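Local coordinates for protein putative peptidase (Chlamydophila abortus, PDB 3CE2) that is a putative zinc metallopeptidase of the M3B (oligopeptidase F) family that probably degrades small bioactive peptides, at residues A[446-450]-A[451-455]; A[327-330]-A[331-334]. All coordinates share one frame; numbering follows the deposited sequence.

Contact 1: A[446-450]-A[451-455]; sequences KESDS and KEEKI
Ser450 and Glu453 meet where the chain turns from helix 431-447 into helix 451-487, and their pairing is a worked case of how a serine closes the open end of a helix. Ser450 stands at the N-cap: its OG accepts from Glu453 N at 3.2 Å, a nearly straight bond with an N-H...O angle of 163°. The backbone takes up the next turn, Lys454 N donating to Ser450 O.

The closer packing lies on the side of Ser448. Its OG donates to Glu453 OE2 across 3.0 Å, arriving from above the carboxylate, 60° out of its plane. Glu453 gets there because its CG lies anti to the backbone N (chi1 -155°) and the rest of the chain runs extended toward Ser448. Lys454 lays its aliphatic part alongside the same serine, with CG 3.7 Å from Ser448 OG and CE 3.6 Å from Ser448 O; its side chain also touches Leu609, while Lys454 NZ stays 6.5 Å from Asp449 OD1, too far for a salt bridge.

The other side faces solvent and is loosely built. The side chain of Lys451 meets Ser450 only through its CB, and Glu452 brings its CB to 4.0 Å from Ser450 OG before its carboxylate turns away. Taken together, this is a short helix-to-helix connection ending in a serine N-cap.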
ATOM      1  N   LYS A 446      -9.307 -17.697 -19.046  1.00 61.06           N
ATOM      2  CA  LYS A 446     -10.540 -18.179 -19.627  1.00 59.14           C
ATOM      3  C   LYS A 446     -10.551 -17.938 -21.127  1.00 60.72           C
ATOM      4  O   LYS A 446     -10.995 -18.786 -21.880  1.00 65.59           O
ATOM      5  CB  LYS A 446     -11.739 -17.488 -18.983  1.00 60.27           C
ATOM      6  CG  LYS A 446     -12.134 -18.045 -17.615  1.00 63.82           C
ATOM      7  CD  LYS A 446     -13.307 -17.241 -17.014  1.00 64.62           C
ATOM      8  CE  LYS A 446     -13.919 -17.917 -15.767  1.00 66.45           C
ATOM      9  NZ  LYS A 446     -12.884 -18.410 -14.782  1.00 65.97           N
ATOM     10  N   GLU A 447     -10.058 -16.791 -21.574  1.00 62.39           N
ATOM     11  CA  GLU A 447     -10.221 -16.427 -22.976  1.00 66.20           C
ATOM     12  C   GLU A 447      -9.125 -16.964 -23.841  1.00 66.94           C
ATOM     13  O   GLU A 447      -9.206 -16.884 -25.056  1.00 69.44           O
ATOM     14  CB  GLU A 447     -10.281 -14.910 -23.158  1.00 71.17           C
ATOM     15  CG  GLU A 447     -11.594 -14.276 -22.697  1.00 82.27           C
ATOM     16  CD  GLU A 447     -12.831 -15.006 -23.218  1.00 86.36           C
ATOM     17  OE1 GLU A 447     -12.938 -15.190 -24.452  1.00 88.79           O
ATOM     18  OE2 GLU A 447     -13.695 -15.388 -22.392  1.00 87.86           O
ATOM     19  N   SER A 448      -8.093 -17.508 -23.216  1.00 70.11           N
ATOM     20  CA  SER A 448      -6.871 -17.836 -23.932  1.00 71.94           C
ATOM     21  C   SER A 448      -6.960 -19.171 -24.650  1.00 74.25           C
ATOM     22  O   SER A 448      -7.705 -20.070 -24.237  1.00 71.34           O
ATOM     23  CB  SER A 448      -5.697 -17.856 -22.962  1.00 71.00           C
ATOM     24  OG  SER A 448      -4.511 -18.262 -23.610  1.00 76.15           O
ATOM     25  N   ASP A 449      -6.188 -19.301 -25.723  1.00 77.40           N
ATOM     26  CA  ASP A 449      -6.070 -20.582 -26.413  1.00 86.53           C
ATOM     27  C   ASP A 449      -4.669 -21.149 -26.303  1.00 86.36           C
ATOM     28  O   ASP A 449      -4.506 -22.343 -26.085  1.00 86.50           O
ATOM     29  CB  ASP A 449      -6.502 -20.459 -27.872  1.00 93.44           C
ATOM     30  CG  ASP A 449      -8.011 -20.335 -28.011  1.00100.43           C
ATOM     31  OD1 ASP A 449      -8.731 -21.005 -27.236  1.00101.36           O
ATOM     32  OD2 ASP A 449      -8.479 -19.559 -28.874  1.00103.57           O
ATOM     33  N   SER A 450      -3.668 -20.277 -26.432  1.00 85.46           N
ATOM     34  CA  SER A 450      -2.259 -20.641 -26.246  1.00 80.10           C
ATOM     35  C   SER A 450      -1.917 -21.159 -24.844  1.00 78.89           C
ATOM     36  O   SER A 450      -2.230 -20.538 -23.836  1.00 80.84           O
ATOM     37  CB  SER A 450      -1.362 -19.447 -26.568  1.00 78.97           C
ATOM     38  OG  SER A 450      -0.046 -19.687 -26.116  1.00 79.12           O
ATOM     39  N   LYS A 451      -1.256 -22.302 -24.797  1.00 76.45           N
ATOM     40  CA  LYS A 451      -0.853 -22.903 -23.549  1.00 76.36           C
ATOM     41  C   LYS A 451       0.353 -22.169 -22.943  1.00 77.21           C
ATOM     42  O   LYS A 451       0.445 -22.024 -21.725  1.00 75.61           O
ATOM     43  CB  LYS A 451      -0.534 -24.379 -23.791  1.00 81.20           C
ATOM     44  CG  LYS A 451      -0.140 -25.184 -22.563  1.00 85.19           C
ATOM     45  CD  LYS A 451       0.620 -26.451 -22.969  1.00 86.39           C
ATOM     46  CE  LYS A 451       1.474 -26.968 -21.823  1.00 86.26           C
ATOM     47  NZ  LYS A 451       2.581 -27.857 -22.269  1.00 87.87           N
ATOM     48  N   GLU A 452       1.275 -21.701 -23.779  1.00 77.38           N
ATOM     49  CA  GLU A 452       2.437 -20.987 -23.256  1.00 79.85           C
ATOM     50  C   GLU A 452       1.979 -19.725 -22.541  1.00 78.80           C
ATOM     51  O   GLU A 452       2.524 -19.342 -21.507  1.00 81.48           O
ATOM     52  CB  GLU A 452       3.453 -20.663 -24.357  1.00 85.10           C
ATOM     53  CG  GLU A 452       4.348 -21.858 -24.766  1.00 98.87           C
ATOM     54  CD  GLU A 452       5.391 -22.258 -23.696  1.00106.34           C
ATOM     55  OE1 GLU A 452       6.286 -21.430 -23.383  1.00109.80           O
ATOM     56  OE2 GLU A 452       5.329 -23.408 -23.185  1.00105.34           O
ATOM     57  N   GLU A 453       0.955 -19.091 -23.087  1.00 71.77           N
ATOM     58  CA  GLU A 453       0.392 -17.905 -22.476  1.00 73.28           C
ATOM     59  C   GLU A 453      -0.204 -18.273 -21.117  1.00 68.99           C
ATOM     60  O   GLU A 453       0.170 -17.723 -20.084  1.00 69.01           O
ATOM     61  CB  GLU A 453      -0.687 -17.351 -23.392  1.00 73.59           C
ATOM     62  CG  GLU A 453      -0.973 -15.883 -23.250  1.00 79.26           C
ATOM     63  CD  GLU A 453      -2.129 -15.437 -24.151  1.00 82.18           C
ATOM     64  OE1 GLU A 453      -2.502 -14.236 -24.102  1.00 86.40           O
ATOM     65  OE2 GLU A 453      -2.663 -16.290 -24.904  1.00 84.39           O
ATOM     66  N   LYS A 454      -1.124 -19.224 -21.121  1.00 63.12           N
ATOM     67  CA  LYS A 454      -1.725 -19.691 -19.888  1.00 61.35           C
ATOM     68  C   LYS A 454      -0.704 -19.907 -18.774  1.00 60.60           C
ATOM     69  O   LYS A 454      -0.944 -19.561 -17.619  1.00 64.73           O
ATOM     70  CB  LYS A 454      -2.498 -20.978 -20.134  1.00 62.65           C
ATOM     71  CG  LYS A 454      -3.733 -20.799 -21.000  1.00 68.67           C
ATOM     72  CD  LYS A 454      -4.653 -22.007 -20.862  1.00 73.34           C
ATOM     73  CE  LYS A 454      -5.887 -21.880 -21.744  1.00 77.84           C
ATOM     74  NZ  LYS A 454      -7.075 -22.488 -21.077  1.00 80.27           N
ATOM     75  N   ILE A 455       0.434 -20.492 -19.106  1.00 60.06           N
ATOM     76  CA  ILE A 455       1.439 -20.730 -18.091  1.00 56.66           C
ATOM     77  C   ILE A 455       2.025 -19.396 -17.675  1.00 57.78           C
ATOM     78  O   ILE A 455       2.155 -19.117 -16.484  1.00 61.92           O
ATOM     79  CB  ILE A 455       2.522 -21.697 -18.574  1.00 56.73           C
ATOM     80  CG1 ILE A 455       1.893 -23.073 -18.797  1.00 59.29           C
ATOM     81  CG2 ILE A 455       3.647 -21.808 -17.550  1.00 55.34           C
ATOM     82  CD1 ILE A 455       2.817 -24.089 -19.454  1.00 60.85           C
TER

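Contact 2: A[327-330]-A[331-334]; sequences KYTF and QEAV
Gln331, which opens the second segment, rests its CB 3.6 Å from Thr329 OG1. Beyond that its chain bends at chi2, and NE2 makes a weak hydrogen bond with Asp335 one turn further on.

Glu332 carries the polar side-chain part of the contact together with Thr329. Its backbone N donates to Thr329 OG1 at 2.9 Å, while its carboxylate folds back so that OE1 accepts from Thr329 N at 2.8 Å. This second bond is nearly straight but reaches OE1 from above, 36° out of the carboxylate plane. On the threonine, OG1 sits between the backbone N and the carbonyl carbon (chi1 59°), which sets it before the first turn of the helix. Glu332 also touches Tyr328: its CB lies at the ring edge, 4.1 Å from CD1, with the ring and carboxylate planes 83° apart.

At Ala333 the helical bonding begins, its N donating to Thr329 O. The small side chain also packs on Val397 and Ile400 of helix 394-416.

Val334 continues the pattern with a bond from its N to Phe330 O, and its CG2 leans obliquely on the phenylalanine ring, 3.7 Å from CE2. That ring is buried, with Tyr390 set edge-to-face against it and Lys364 in a cation-pi contact.

Chemically, the reciprocal pair of Thr329 and Glu332 is a capping box: each side chain accepts from the other's backbone N-H, so the amide of the N-cap residue and that of Glu332 in the first turn both find partners locally. A carboxylate placed at this end should also interact favourably with the helix dipole, which would tend to keep it ionised.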
ATOM      1  N   LYS A 327       1.497  -6.586 -28.373  1.00 74.22           N
ATOM      2  CA  LYS A 327       1.486  -5.156 -28.147  1.00 73.23           C
ATOM      3  C   LYS A 327       0.068  -4.619 -28.317  1.00 70.61           C
ATOM      4  O   LYS A 327      -0.646  -5.025 -29.232  1.00 73.19           O
ATOM      5  CB  LYS A 327       2.432  -4.469 -29.120  1.00 77.10           C
ATOM      6  CG  LYS A 327       3.878  -4.888 -28.940  1.00 87.43           C
ATOM      7  CD  LYS A 327       4.472  -4.359 -27.623  1.00 91.24           C
ATOM      8  CE  LYS A 327       5.879  -4.914 -27.372  1.00 93.00           C
ATOM      9  NZ  LYS A 327       6.699  -3.976 -26.556  1.00 91.58           N
ATOM     10  N   TYR A 328      -0.341  -3.707 -27.442  1.00 61.86           N
ATOM     11  CA  TYR A 328      -1.717  -3.229 -27.426  1.00 55.90           C
ATOM     12  C   TYR A 328      -1.753  -1.729 -27.642  1.00 57.77           C
ATOM     13  O   TYR A 328      -1.025  -0.990 -26.978  1.00 56.42           O
ATOM     14  CB  TYR A 328      -2.359  -3.547 -26.071  1.00 58.52           C
ATOM     15  CG  TYR A 328      -2.490  -5.032 -25.763  1.00 62.46           C
ATOM     16  CD1 TYR A 328      -3.676  -5.712 -26.054  1.00 63.57           C
ATOM     17  CD2 TYR A 328      -1.444  -5.757 -25.177  1.00 56.37           C
ATOM     18  CE1 TYR A 328      -3.823  -7.068 -25.788  1.00 58.80           C
ATOM     19  CE2 TYR A 328      -1.583  -7.124 -24.909  1.00 58.30           C
ATOM     20  CZ  TYR A 328      -2.784  -7.768 -25.219  1.00 60.36           C
ATOM     21  OH  TYR A 328      -2.978  -9.113 -24.971  1.00 64.04           O
ATOM     22  N   THR A 329      -2.596  -1.263 -28.558  1.00 57.21           N
ATOM     23  CA  THR A 329      -2.864   0.169 -28.612  1.00 62.72           C
ATOM     24  C   THR A 329      -3.621   0.561 -27.345  1.00 58.52           C
ATOM     25  O   THR A 329      -4.153  -0.295 -26.641  1.00 54.77           O
ATOM     26  CB  THR A 329      -3.742   0.581 -29.823  1.00 65.95           C
ATOM     27  OG1 THR A 329      -4.993  -0.119 -29.772  1.00 71.13           O
ATOM     28  CG2 THR A 329      -3.045   0.289 -31.127  1.00 60.67           C
ATOM     29  N   PHE A 330      -3.691   1.852 -27.057  1.00 55.21           N
ATOM     30  CA  PHE A 330      -4.485   2.259 -25.934  1.00 50.39           C
ATOM     31  C   PHE A 330      -5.889   1.687 -26.122  1.00 54.98           C
ATOM     32  O   PHE A 330      -6.411   0.983 -25.253  1.00 54.73           O
ATOM     33  CB  PHE A 330      -4.524   3.773 -25.779  1.00 47.65           C
ATOM     34  CG  PHE A 330      -5.009   4.197 -24.427  1.00 53.20           C
ATOM     35  CD1 PHE A 330      -4.152   4.141 -23.323  1.00 49.12           C
ATOM     36  CD2 PHE A 330      -6.334   4.574 -24.237  1.00 48.99           C
ATOM     37  CE1 PHE A 330      -4.591   4.493 -22.073  1.00 47.31           C
ATOM     38  CE2 PHE A 330      -6.784   4.935 -23.001  1.00 49.50           C
ATOM     39  CZ  PHE A 330      -5.909   4.893 -21.905  1.00 52.65           C
ATOM     40  N   GLN A 331      -6.476   1.966 -27.283  1.00 58.75           N
ATOM     41  CA  GLN A 331      -7.782   1.458 -27.625  1.00 51.26           C
ATOM     42  C   GLN A 331      -7.879   0.001 -27.267  1.00 54.04           C
ATOM     43  O   GLN A 331      -8.809  -0.407 -26.570  1.00 59.44           O
ATOM     44  CB  GLN A 331      -8.070   1.630 -29.112  1.00 56.64           C
ATOM     45  CG  GLN A 331      -9.566   1.539 -29.443  1.00 65.87           C
ATOM     46  CD  GLN A 331     -10.444   2.145 -28.336  1.00 71.48           C
ATOM     47  OE1 GLN A 331     -10.318   3.325 -27.992  1.00 74.99           O
ATOM     48  NE2 GLN A 331     -11.316   1.325 -27.759  1.00 67.35           N
ATOM     49  N   GLU A 332      -6.918  -0.791 -27.726  1.00 50.86           N
ATOM     50  CA  GLU A 332      -6.987  -2.221 -27.469  1.00 54.91           C
ATOM     51  C   GLU A 332      -6.902  -2.540 -25.998  1.00 53.22           C
ATOM     52  O   GLU A 332      -7.535  -3.473 -25.537  1.00 58.34           O
ATOM     53  CB  GLU A 332      -5.895  -2.970 -28.211  1.00 62.74           C
ATOM     54  CG  GLU A 332      -6.258  -3.363 -29.622  1.00 69.25           C
ATOM     55  CD  GLU A 332      -5.040  -3.388 -30.540  1.00 78.90           C
ATOM     56  OE1 GLU A 332      -3.891  -3.228 -30.042  1.00 77.48           O
ATOM     57  OE2 GLU A 332      -5.242  -3.558 -31.767  1.00 81.50           O
ATOM     58  N   ALA A 333      -6.113  -1.773 -25.256  1.00 54.37           N
ATOM     59  CA  ALA A 333      -5.995  -2.015 -23.820  1.00 52.95           C
ATOM     60  C   ALA A 333      -7.373  -1.863 -23.198  1.00 53.94           C
ATOM     61  O   ALA A 333      -7.843  -2.738 -22.472  1.00 55.62           O
ATOM     62  CB  ALA A 333      -5.000  -1.056 -23.183  1.00 44.62           C
ATOM     63  N   VAL A 334      -8.023  -0.752 -23.516  1.00 52.58           N
ATOM     64  CA  VAL A 334      -9.376  -0.504 -23.059  1.00 56.74           C
ATOM     65  C   VAL A 334     -10.364  -1.627 -23.413  1.00 58.80           C
ATOM     66  O   VAL A 334     -11.102  -2.101 -22.558  1.00 62.24           O
ATOM     67  CB  VAL A 334      -9.895   0.831 -23.582  1.00 57.06           C
ATOM     68  CG1 VAL A 334     -11.313   1.047 -23.090  1.00 60.08           C
ATOM     69  CG2 VAL A 334      -8.979   1.967 -23.115  1.00 52.73           C
TER

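In the fold
Both contacts are helix starts, and contact 2 is complete before contact 1 opens along the chain: 327-334 begins helix 330-340, whereas 446-455 joins helix 431-447 to helix 451-487. Their centres are 19 Å apart and their nearest atoms about 5 Å, without touching, on the same side of the chain's centre and within the Peptidase family M3 range. Between them in sequence comes helix 394-416, which carries the zinc ligands His402 and His406; contact 2 packs against it through Val397 and Ile400. The third ligand, Glu430, immediately precedes helix 431-447. Both contacts lie away from the metal sites, at the ends of helices in this largely helical peptidase.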